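Local coordinates for PAC2 family protein (Streptomyces avermitilis, PDB 3MNF) that is of unknown function but belongs to the PAC2 family, named after a proteasome assembly chaperone, and may likewise act through protein-protein contacts, at residues A[39-44]-A[68-73]; A[25-30]-A[87-92]. All blocks are in the same frame, centred on the assembly; numbering follows the deposited sequence.

Contact 1: residues A[39-44]-A[68-73]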
# COMPACT_ATOMS: atom_id res chain seq x y z
N ALA A 39 -18.76 -1.67 -12.66
CA ALA A 39 -17.58 -1.66 -11.81
C ALA A 39 -17.50 -2.85 -10.88
O ALA A 39 -18.49 -3.26 -10.32
CB ALA A 39 -17.50 -0.34 -11.01
N ALA A 40 -16.32 -3.41 -10.74
CA ALA A 40 -16.06 -4.36 -9.68
C ALA A 40 -14.94 -3.79 -8.78
O ALA A 40 -13.96 -3.23 -9.29
CB ALA A 40 -15.64 -5.68 -10.27
N LEU A 41 -15.07 -3.92 -7.46
CA LEU A 41 -13.96 -3.54 -6.59
C LEU A 41 -12.79 -4.49 -6.79
O LEU A 41 -12.98 -5.68 -7.05
CB LEU A 41 -14.35 -3.52 -5.13
CG LEU A 41 -15.42 -2.52 -4.70
CD1 LEU A 41 -15.53 -2.50 -3.19
CD2 LEU A 41 -15.11 -1.15 -5.22
N ASP A 42 -11.58 -3.95 -6.69
CA ASP A 42 -10.37 -4.72 -6.83
C ASP A 42 -10.20 -5.74 -5.69
O ASP A 42 -9.80 -5.36 -4.59
CB ASP A 42 -9.20 -3.77 -6.85
CG ASP A 42 -7.93 -4.44 -7.21
OD1 ASP A 42 -7.87 -5.66 -7.01
OD2 ASP A 42 -7.00 -3.75 -7.71
N ALA A 43 -10.45 -7.01 -5.97
CA ALA A 43 -10.39 -8.06 -4.97
C ALA A 43 -9.07 -8.05 -4.23
O ALA A 43 -9.04 -8.20 -3.01
CB ALA A 43 -10.62 -9.37 -5.59
N GLU A 44 -7.99 -7.84 -4.97
CA GLU A 44 -6.63 -7.76 -4.43
C GLU A 44 -6.52 -7.01 -3.10
O GLU A 44 -5.69 -7.36 -2.26
CB GLU A 44 -5.74 -7.11 -5.46
CG GLU A 44 -4.27 -7.40 -5.33
CD GLU A 44 -3.85 -8.73 -5.93
OE1 GLU A 44 -4.70 -9.65 -6.08
OE2 GLU A 44 -2.65 -8.86 -6.21
N PRO A 68 -13.47 -13.63 -6.13
CA PRO A 68 -14.47 -13.05 -5.26
C PRO A 68 -14.41 -11.55 -5.40
O PRO A 68 -13.33 -10.99 -5.48
CB PRO A 68 -13.97 -13.43 -3.87
CG PRO A 68 -12.55 -13.80 -4.03
CD PRO A 68 -12.44 -14.36 -5.38
N THR A 69 -15.56 -10.87 -5.47
CA THR A 69 -15.52 -9.41 -5.45
C THR A 69 -16.85 -8.77 -5.11
O THR A 69 -17.74 -9.44 -4.64
CB THR A 69 -14.84 -8.81 -6.73
OG1 THR A 69 -14.47 -7.44 -6.48
CG2 THR A 69 -15.74 -8.95 -7.96
N THR A 70 -16.96 -7.46 -5.27
CA THR A 70 -18.18 -6.74 -5.01
C THR A 70 -18.38 -5.97 -6.28
O THR A 70 -17.51 -5.19 -6.68
CB THR A 70 -18.02 -5.78 -3.82
OG1 THR A 70 -17.80 -6.56 -2.63
CG2 THR A 70 -19.25 -4.94 -3.64
N ARG A 71 -19.50 -6.22 -6.94
CA ARG A 71 -19.71 -5.69 -8.26
C ARG A 71 -20.87 -4.71 -8.25
O ARG A 71 -21.85 -4.91 -7.54
CB ARG A 71 -19.93 -6.83 -9.23
CG ARG A 71 -19.80 -6.45 -10.70
CD ARG A 71 -19.66 -7.69 -11.60
NE ARG A 71 -18.94 -8.79 -10.93
CZ ARG A 71 -17.69 -9.15 -11.18
NH1 ARG A 71 -16.96 -8.52 -12.11
NH2 ARG A 71 -17.16 -10.17 -10.49
N LEU A 72 -20.73 -3.63 -9.03
CA LEU A 72 -21.75 -2.60 -9.14
C LEU A 72 -22.42 -2.57 -10.53
O LEU A 72 -21.74 -2.54 -11.56
CB LEU A 72 -21.16 -1.23 -8.82
CG LEU A 72 -20.64 -0.98 -7.40
CD1 LEU A 72 -19.15 -1.31 -7.30
CD2 LEU A 72 -20.86 0.46 -6.99
N SER A 73 -23.76 -2.57 -10.54
CA SER A 73 -24.52 -2.44 -11.79
C SER A 73 -25.69 -1.48 -11.63
O SER A 73 -26.13 -1.22 -10.50
CB SER A 73 -25.06 -3.80 -12.22
OG SER A 73 -25.99 -4.29 -11.29
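A39 and L72 form an antiparallel hydrogen-bonded pair at the meeting of strands 36-40 and 70-78. L72 N gives a nearly linear bond to A39 O (2.6 Å, 175°), and A39 N returns a longer one of 3.3 Å to L72 O. On the face they share, L72 CD1 reaches A39 CB at 4.2 Å; a chi1 of -64° sets CG of the leucine anti to the carbonyl carbon. L41 continues the pairing: its N binds T70 O at 2.9 Å. The side chains of L41 and T70 run alongside each other in the same direction, CD1 of the leucine 4.2 Å from CB of the threonine, and both rest on F100 of helix 97-111. T69 OG1 faces L41 O, but the modelled separation is too short to be trusted. On the other face, A40 CB sits over the R71 guanidinium, 3.6 Å from NH1, which is salt-bridged to E110 of the third subunit; D42 forms another salt bridge, to R98 of the second. The chemistry is thus divided: backbone bonds join the outermost strand of the chain's main sheet to its neighbour, aliphatic groups meet a helix on one face, and charged side chains reach other subunits.

Contact 2: residues A[25-30]-A[87-92]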
# COMPACT_ATOMS: atom_id res chain seq x y z
N ALA A 25 -31.81 -11.70 -2.88
CA ALA A 25 -32.73 -10.58 -3.11
C ALA A 25 -32.15 -9.61 -4.14
O ALA A 25 -32.84 -9.20 -5.08
CB ALA A 25 -33.05 -9.86 -1.82
N VAL A 26 -30.88 -9.25 -3.97
CA VAL A 26 -30.27 -8.32 -4.91
C VAL A 26 -30.00 -9.02 -6.25
O VAL A 26 -30.14 -8.41 -7.31
CB VAL A 26 -29.00 -7.65 -4.34
CG1 VAL A 26 -28.48 -6.59 -5.28
CG2 VAL A 26 -29.31 -7.01 -3.02
N ALA A 27 -29.63 -10.30 -6.22
CA ALA A 27 -29.42 -11.04 -7.45
C ALA A 27 -30.71 -10.96 -8.28
O ALA A 27 -30.69 -10.68 -9.49
CB ALA A 27 -29.06 -12.46 -7.13
N HIS A 28 -31.84 -11.16 -7.59
CA HIS A 28 -33.16 -11.13 -8.18
C HIS A 28 -33.46 -9.79 -8.84
O HIS A 28 -34.00 -9.73 -9.95
CB HIS A 28 -34.19 -11.44 -7.10
CG HIS A 28 -35.59 -11.50 -7.61
ND1 HIS A 28 -36.17 -12.67 -8.04
CD2 HIS A 28 -36.52 -10.53 -7.76
CE1 HIS A 28 -37.41 -12.42 -8.44
NE2 HIS A 28 -37.65 -11.13 -8.27
N LEU A 29 -33.12 -8.70 -8.17
CA LEU A 29 -33.29 -7.40 -8.77
C LEU A 29 -32.42 -7.28 -10.01
O LEU A 29 -32.86 -6.76 -11.03
CB LEU A 29 -32.93 -6.30 -7.77
CG LEU A 29 -33.76 -6.30 -6.49
CD1 LEU A 29 -33.37 -5.16 -5.60
CD2 LEU A 29 -35.24 -6.23 -6.81
N ASP A 30 -31.19 -7.77 -9.94
CA ASP A 30 -30.26 -7.63 -11.05
C ASP A 30 -30.73 -8.41 -12.25
O ASP A 30 -30.65 -7.93 -13.38
CB ASP A 30 -28.85 -8.06 -10.65
CG ASP A 30 -27.79 -7.51 -11.58
OD1 ASP A 30 -27.89 -6.32 -11.96
OD2 ASP A 30 -26.85 -8.24 -11.95
N LEU A 87 -27.09 -1.33 -7.88
CA LEU A 87 -27.06 -2.56 -7.09
C LEU A 87 -25.62 -2.91 -6.74
O LEU A 87 -24.71 -2.77 -7.59
CB LEU A 87 -27.75 -3.71 -7.82
CG LEU A 87 -29.19 -3.41 -8.23
CD1 LEU A 87 -29.78 -4.55 -9.02
CD2 LEU A 87 -30.02 -3.13 -7.02
N VAL A 88 -25.40 -3.35 -5.51
CA VAL A 88 -24.09 -3.75 -5.08
C VAL A 88 -24.16 -5.17 -4.60
O VAL A 88 -24.81 -5.45 -3.61
CB VAL A 88 -23.59 -2.85 -3.95
CG1 VAL A 88 -22.22 -3.31 -3.44
CG2 VAL A 88 -23.52 -1.41 -4.45
N ARG A 89 -23.48 -6.07 -5.31
CA ARG A 89 -23.49 -7.49 -4.98
C ARG A 89 -22.10 -7.94 -4.59
O ARG A 89 -21.21 -8.07 -5.45
CB ARG A 89 -23.98 -8.28 -6.18
CG ARG A 89 -25.43 -8.00 -6.49
CD ARG A 89 -25.90 -8.73 -7.71
NE ARG A 89 -25.71 -10.17 -7.55
CZ ARG A 89 -25.65 -11.03 -8.56
NH1 ARG A 89 -25.76 -10.59 -9.81
NH2 ARG A 89 -25.48 -12.31 -8.32
N GLY A 90 -21.91 -8.18 -3.31
CA GLY A 90 -20.57 -8.47 -2.84
C GLY A 90 -20.47 -9.67 -1.94
O GLY A 90 -21.47 -10.21 -1.46
N ILE A 91 -19.25 -10.12 -1.73
CA ILE A 91 -18.89 -11.01 -0.64
C ILE A 91 -18.39 -10.10 0.50
O ILE A 91 -17.71 -9.11 0.23
CB ILE A 91 -17.74 -11.85 -1.12
CG1 ILE A 91 -18.02 -12.34 -2.56
CG2 ILE A 91 -17.36 -12.92 -0.08
CD1 ILE A 91 -18.57 -13.73 -2.62
N GLU A 92 -18.68 -10.40 1.76
CA GLU A 92 -18.08 -9.57 2.80
C GLU A 92 -16.55 -9.66 2.75
O GLU A 92 -16.00 -10.75 2.75
CB GLU A 92 -18.57 -9.99 4.15
CG GLU A 92 -18.02 -9.21 5.25
CD GLU A 92 -18.53 -9.72 6.56
OE1 GLU A 92 -18.28 -10.91 6.86
OE2 GLU A 92 -19.21 -8.94 7.29
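Helix 25-30 lies against strand 87-91 with V26 nearest R89, the two axes 8.7 Å apart at closest approach and their chain directions 135° apart. This is helix-on-sheet packing of an alpha/beta fold, with helix 21-32 covering part of one face of the mixed sheet. V26 CG1, anti to the backbone N (chi1 -174°), slots between two side chains of the strand, 3.6 Å from R89 CG and 3.9 Å from L87 CB. L87 reaches on to the next turn, where its CD1 touches L29 CB at 3.8 Å and lies 3.6 Å from D30 N; the leucine side chains cross at about a right angle. An alanine at L87 would probably open a gap beneath L29 and D30, since CD1, which meets both, would be gone while the contact of CB with V26 remained. At the more exposed margin, the R89 chain is bent at chi3, and its guanidinium lies against the helix, A27 CA over one face, toward the rim. D30 OD1 is hydrogen-bonded to S73 OG on strand 70-78. Its other oxygen, OD2, comes in at the edge of the guanidinium in a salt bridge whose hydrogen bond from R89 NH1 is weak, at 3.4 Å, with the carboxylate and guanidinium planes turned 58° apart.

How the contacts relate
Centres 12 Å apart, the two contacts share one mixed sheet, contact 1 at its edge and contact 2 further in. Both segments of contact 1 fall between those of contact 2 in the sequence: helix 21-32 leads into strand 36-40, and strand 70-78 into strand 82-91. In the sheet, 70-78 lies between 36-40 and 82-91, so contact 1 joins two strands while contact 2 sets a helix on the third. A probable backbone hydrogen bond between S73 O and L87 N links the segments directly, and T70 packs on V88 and G90. With helix 97-111 beside contact 1 and helix 21-32 in contact 2, this antiparallel part of the sheet is covered by helices and also borders neighbouring subunits.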